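Local coordinates for D-galactonate dehydratase family member RspA (Pantoea ananatis, PDB 3T6C), which dehydrates D-gluconate to 2-dehydro-3-deoxy-D-gluconate with low activity in vitro, using one magnesium ion per subunit, at residues A154-K166 with P227-F239. Sequence-based numbering, arbitrary orientation. Where two conformers were deposited one is given.
Sequences ADEVEVEDSARAK and PRLFDHLRNKLGF
With CG anti to the backbone N in both residues (chi1 173° in Glu160, 172° in His232), the two side chains swing across the groove between their helices and meet at about a right angle. His232 NE2 donates to Glu160 OE1 over 2.8 Å; the bond is bent, and the oxygen is approached from above the carboxylate plane. The other oxygen, Glu160 OE2, is gripped end-on by Arg164, 2.9 Å from NH2 and 3.0 Å from NH1, so the carboxylate is fixed from both helices. Glu160 fits as a knob into the hole formed by His232, Leu233, Lys236 and Leu237. The aliphatic part of the Lys236 side chain packs here: CB lies 3.6 Å from Glu160 OE2, and CG over one face of the His232 ring, offset toward the rim. Glu156 CB makes a CH-pi contact over the ring, 4.1 Å from its centroid, while its extended chain runs on past Leu229; a water donates to Arg228 O and, weakly, to Glu156 OE2. Deeper, the seam is apolar: Leu229 CD1 meets Val159 CB at 4.0 Å, Leu233 CD2 lies against Val159 CG1, and Leu237 CD1 touches Ala163 CB at 3.7 Å. The segment axes cross at -46°, 9.9 Å apart at closest. Helices 156-168 and 219-237 follow strands 145-151 and 173-176 and pack side by side in the outer layer of the enolase superfamily's modified (beta/alpha)-barrel: Val159 and Leu233 rest on Cys176 of strand 173-176, and Leu233 also reaches Leu243 of adjacent strand 242-246.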
loop_
_atom_site.group_PDB
_atom_site.type_symbol
_atom_site.label_atom_id
_atom_site.label_comp_id
_atom_site.label_asym_id
_atom_site.label_seq_id
_atom_site.Cartn_x
_atom_site.Cartn_y
_atom_site.Cartn_z
ATOM N N ALA A 154 -4.357 13.909 -44.407
ATOM C CA ALA A 154 -3.974 12.584 -44.808
ATOM C C ALA A 154 -2.488 12.292 -44.513
ATOM O O ALA A 154 -2.075 11.136 -44.410
ATOM C CB ALA A 154 -4.264 12.418 -46.289
ATOM N N ASP A 155 -1.668 13.345 -44.423
ATOM C CA ASP A 155 -0.240 13.184 -44.175
ATOM C C ASP A 155 0.267 14.353 -43.314
ATOM O O ASP A 155 -0.519 15.270 -42.990
ATOM C CB ASP A 155 0.564 12.996 -45.486
ATOM C CG ASP A 155 0.520 14.185 -46.383
ATOM O OD1 ASP A 155 0.293 15.301 -45.917
ATOM O OD2 ASP A 155 0.747 14.018 -47.605
ATOM N N GLU A 156 1.549 14.341 -42.942
ATOM C CA GLU A 156 2.055 15.340 -42.000
ATOM C C GLU A 156 1.975 16.752 -42.578
ATOM O O GLU A 156 1.743 17.710 -41.838
ATOM C CB GLU A 156 3.501 15.005 -41.618
ATOM C CG GLU A 156 3.552 13.605 -41.091
ATOM C CD GLU A 156 4.935 13.097 -40.885
ATOM O OE1 GLU A 156 5.029 11.950 -40.378
ATOM O OE2 GLU A 156 5.908 13.844 -41.221
ATOM N N VAL A 157 2.138 16.884 -43.882
ATOM C CA VAL A 157 2.078 18.223 -44.504
ATOM C C VAL A 157 0.646 18.769 -44.513
ATOM O O VAL A 157 0.417 19.933 -44.226
ATOM C CB VAL A 157 2.687 18.200 -45.921
ATOM C CG1 VAL A 157 2.429 19.548 -46.619
ATOM C CG2 VAL A 157 4.191 17.965 -45.813
ATOM N N GLU A 158 -0.339 17.923 -44.794
ATOM C CA GLU A 158 -1.719 18.399 -44.761
ATOM C C GLU A 158 -2.078 18.800 -43.343
ATOM O O GLU A 158 -2.790 19.776 -43.145
ATOM C CB GLU A 158 -2.687 17.315 -45.246
ATOM C CG GLU A 158 -2.540 17.070 -46.741
ATOM C CD GLU A 158 -3.680 16.226 -47.296
ATOM O OE1 GLU A 158 -4.585 15.804 -46.532
ATOM O OE2 GLU A 158 -3.667 15.996 -48.526
ATOM N N VAL A 159 -1.644 18.007 -42.358
ATOM C CA VAL A 159 -1.956 18.360 -40.954
ATOM C C VAL A 159 -1.293 19.705 -40.608
ATOM O O VAL A 159 -1.913 20.615 -40.000
ATOM C CB VAL A 159 -1.513 17.251 -39.966
ATOM C CG1 VAL A 159 -1.823 17.663 -38.501
ATOM C CG2 VAL A 159 -2.255 15.979 -40.276
ATOM N N GLU A 160 -0.044 19.853 -41.042
ATOM C CA GLU A 160 0.679 21.105 -40.819
ATOM C C GLU A 160 -0.060 22.276 -41.434
ATOM O O GLU A 160 -0.226 23.326 -40.798
ATOM C CB GLU A 160 2.092 21.006 -41.412
ATOM C CG GLU A 160 2.884 22.329 -41.390
ATOM C CD GLU A 160 4.039 22.346 -42.379
ATOM O OE1 GLU A 160 4.454 21.276 -42.891
ATOM O OE2 GLU A 160 4.604 23.458 -42.616
ATOM N N ASP A 161 -0.520 22.132 -42.677
ATOM C CA ASP A 161 -1.187 23.256 -43.331
ATOM C C ASP A 161 -2.477 23.612 -42.605
ATOM O O ASP A 161 -2.844 24.772 -42.472
ATOM C CB ASP A 161 -1.550 22.915 -44.785
ATOM C CG ASP A 161 -0.340 22.875 -45.720
ATOM O OD1 ASP A 161 0.666 23.557 -45.465
ATOM O OD2 ASP A 161 -0.435 22.140 -46.720
ATOM N N SER A 162 -3.210 22.604 -42.178
ATOM C CA SER A 162 -4.453 22.840 -41.456
ATOM C C SER A 162 -4.199 23.560 -40.116
ATOM O O SER A 162 -4.902 24.508 -39.731
ATOM C CB SER A 162 -5.139 21.502 -41.187
ATOM O OG SER A 162 -6.341 21.754 -40.426
ATOM N N ALA A 163 -3.197 23.088 -39.394
ATOM C CA ALA A 163 -2.892 23.679 -38.090
ATOM C C ALA A 163 -2.439 25.130 -38.278
ATOM O O ALA A 163 -2.830 25.994 -37.501
ATOM C CB ALA A 163 -1.854 22.867 -37.363
ATOM N N ARG A 164 -1.612 25.389 -39.292
ATOM C CA ARG A 164 -1.103 26.733 -39.536
ATOM C C ARG A 164 -2.282 27.658 -39.816
ATOM O O ARG A 164 -2.325 28.771 -39.322
ATOM C CB ARG A 164 -0.123 26.729 -40.701
ATOM C CG ARG A 164 0.314 28.113 -41.053
ATOM C CD ARG A 164 1.447 28.113 -42.101
ATOM N NE ARG A 164 2.690 27.577 -41.532
ATOM C CZ ARG A 164 3.256 26.444 -41.936
ATOM N NH1 ARG A 164 2.676 25.754 -42.922
ATOM N NH2 ARG A 164 4.411 26.020 -41.375
ATOM N N ALA A 165 -3.278 27.191 -40.576
ATOM C CA ALA A 165 -4.455 28.010 -40.845
ATOM C C ALA A 165 -5.217 28.324 -39.541
ATOM O O ALA A 165 -5.600 29.473 -39.328
ATOM C CB ALA A 165 -5.408 27.303 -41.833
ATOM N N LYS A 166 -5.407 27.320 -38.662
ATOM C CA LYS A 166 -6.073 27.549 -37.367
ATOM C C LYS A 166 -5.311 28.600 -36.531
ATOM O O LYS A 166 -5.922 29.461 -35.874
ATOM C CB LYS A 166 -6.195 26.254 -36.566
ATOM C CG LYS A 166 -7.020 25.151 -37.249
ATOM C CD LYS A 166 -8.406 25.540 -37.678
ATOM C CE LYS A 166 -9.042 24.267 -38.237
ATOM N NZ LYS A 166 -10.431 24.510 -38.702
ATOM N N PRO A 227 4.428 9.885 -32.908
ATOM C CA PRO A 227 5.574 10.729 -32.536
ATOM C C PRO A 227 6.210 11.389 -33.778
ATOM O O PRO A 227 6.675 12.526 -33.656
ATOM C CB PRO A 227 6.541 9.733 -31.857
ATOM C CG PRO A 227 5.574 8.697 -31.252
ATOM C CD PRO A 227 4.519 8.528 -32.344
ATOM N N ARG A 228 6.253 10.729 -34.933
ATOM C CA ARG A 228 6.770 11.350 -36.149
ATOM C C ARG A 228 5.937 12.571 -36.551
ATOM O O ARG A 228 6.505 13.629 -36.944
ATOM C CB ARG A 228 6.803 10.323 -37.306
ATOM C CG ARG A 228 7.663 9.081 -37.013
ATOM C CD ARG A 228 7.819 8.067 -38.201
ATOM N NE ARG A 228 6.704 8.118 -39.148
ATOM C CZ ARG A 228 5.890 7.100 -39.443
ATOM N NH1 ARG A 228 6.059 5.900 -38.883
ATOM N NH2 ARG A 228 4.894 7.289 -40.311
ATOM N N LEU A 229 4.611 12.444 -36.463
ATOM C CA LEU A 229 3.732 13.585 -36.765
ATOM C C LEU A 229 4.082 14.780 -35.893
ATOM O O LEU A 229 4.227 15.907 -36.380
ATOM C CB LEU A 229 2.244 13.194 -36.592
ATOM C CG LEU A 229 1.254 14.357 -36.725
ATOM C CD1 LEU A 229 1.184 14.980 -38.159
ATOM C CD2 LEU A 229 -0.088 13.832 -36.277
ATOM N N PHE A 230 4.206 14.566 -34.585
ATOM C CA PHE A 230 4.484 15.668 -33.682
ATOM C C PHE A 230 5.875 16.238 -33.789
ATOM O O PHE A 230 6.051 17.452 -33.625
ATOM C CB PHE A 230 4.007 15.398 -32.241
ATOM C CG PHE A 230 2.513 15.447 -32.142
ATOM C CD1 PHE A 230 1.888 16.656 -31.950
ATOM C CD2 PHE A 230 1.740 14.309 -32.355
ATOM C CE1 PHE A 230 0.517 16.753 -31.975
ATOM C CE2 PHE A 230 0.351 14.387 -32.354
ATOM C CZ PHE A 230 -0.262 15.622 -32.150
ATOM N N ASP A 231 6.840 15.394 -34.156
ATOM C CA ASP A 231 8.180 15.939 -34.473
ATOM C C ASP A 231 8.090 16.917 -35.649
ATOM O O ASP A 231 8.675 18.027 -35.604
ATOM C CB ASP A 231 9.097 14.771 -34.807
ATOM C CG ASP A 231 10.552 15.179 -34.952
ATOM O OD1 ASP A 231 11.175 15.592 -33.966
ATOM O OD2 ASP A 231 11.072 15.082 -36.061
ATOM N N HIS A 232 7.338 16.545 -36.685
ATOM C CA HIS A 232 7.231 17.388 -37.876
ATOM C C HIS A 232 6.514 18.661 -37.498
ATOM O O HIS A 232 6.940 19.757 -37.897
ATOM C CB HIS A 232 6.430 16.658 -38.960
ATOM C CG HIS A 232 6.108 17.532 -40.128
ATOM N ND1 HIS A 232 7.033 17.793 -41.113
ATOM C CD2 HIS A 232 4.982 18.213 -40.470
ATOM C CE1 HIS A 232 6.492 18.582 -42.030
ATOM N NE2 HIS A 232 5.257 18.864 -41.656
ATOM N N LEU A 233 5.429 18.554 -36.737
ATOM C CA LEU A 233 4.656 19.749 -36.383
ATOM C C LEU A 233 5.463 20.705 -35.530
ATOM O O LEU A 233 5.399 21.888 -35.736
ATOM C CB LEU A 233 3.349 19.370 -35.674
ATOM C CG LEU A 233 2.341 18.614 -36.557
ATOM C CD1 LEU A 233 1.198 18.148 -35.656
ATOM C CD2 LEU A 233 1.806 19.479 -37.732
ATOM N N ARG A 234 6.246 20.195 -34.577
ATOM C CA ARG A 234 7.077 21.084 -33.774
ATOM C C ARG A 234 8.170 21.727 -34.620
ATOM O O ARG A 234 8.494 22.898 -34.431
ATOM C CB ARG A 234 7.670 20.345 -32.577
ATOM C CG ARG A 234 6.619 20.020 -31.517
ATOM C CD ARG A 234 6.011 21.354 -30.985
ATOM N NE ARG A 234 5.182 21.154 -29.796
ATOM C CZ ARG A 234 4.219 21.959 -29.370
ATOM N NH1 ARG A 234 3.927 23.105 -30.002
ATOM N NH2 ARG A 234 3.577 21.646 -28.261
ATOM N N ASN A 235 8.729 20.970 -35.568
ATOM C CA ASN A 235 9.769 21.491 -36.449
ATOM C C ASN A 235 9.249 22.656 -37.282
ATOM O O ASN A 235 9.958 23.648 -37.499
ATOM C CB ASN A 235 10.272 20.374 -37.362
ATOM C CG ASN A 235 11.411 20.825 -38.281
ATOM O OD1 ASN A 235 12.237 21.657 -37.899
ATOM N ND2 ASN A 235 11.462 20.270 -39.479
ATOM N N LYS A 236 8.036 22.495 -37.799
ATOM C CA LYS A 236 7.428 23.488 -38.697
ATOM C C LYS A 236 6.670 24.635 -37.992
ATOM O O LYS A 236 6.638 25.772 -38.510
ATOM C CB LYS A 236 6.527 22.763 -39.714
ATOM C CG LYS A 236 7.240 21.775 -40.678
ATOM C CD LYS A 236 8.438 22.395 -41.353
ATOM C CE LYS A 236 9.109 21.412 -42.291
ATOM N NZ LYS A 236 10.062 22.129 -43.211
ATOM N N LEU A 237 5.926 24.307 -36.929
ATOM C CA LEU A 237 5.085 25.281 -36.229
ATOM C C LEU A 237 5.662 25.887 -34.966
ATOM O O LEU A 237 5.178 26.961 -34.518
ATOM C CB LEU A 237 3.757 24.634 -35.824
ATOM C CG LEU A 237 2.904 23.935 -36.880
ATOM C CD1 LEU A 237 1.634 23.357 -36.252
ATOM C CD2 LEU A 237 2.609 24.872 -38.025
ATOM N N GLY A 238 6.706 25.270 -34.411
ATOM C CA GLY A 238 7.272 25.797 -33.177
ATOM C C GLY A 238 6.611 25.335 -31.877
ATOM O O GLY A 238 5.652 24.564 -31.909
ATOM N N PHE A 239 7.143 25.795 -30.741
ATOM C CA PHE A 239 6.660 25.388 -29.412
ATOM C C PHE A 239 5.733 26.358 -28.716
ATOM O O PHE A 239 5.290 26.087 -27.603
ATOM C CB PHE A 239 7.865 25.035 -28.492
ATOM C CG PHE A 239 8.453 23.681 -28.775
ATOM C CD1 PHE A 239 8.029 22.562 -28.042
ATOM C CD2 PHE A 239 9.385 23.491 -29.777
ATOM C CE1 PHE A 239 8.541 21.307 -28.301
ATOM C CE2 PHE A 239 9.907 22.215 -30.041
ATOM C CZ PHE A 239 9.447 21.104 -29.280
HETATM O O HOH W 1 8.545 13.313 -39.031
#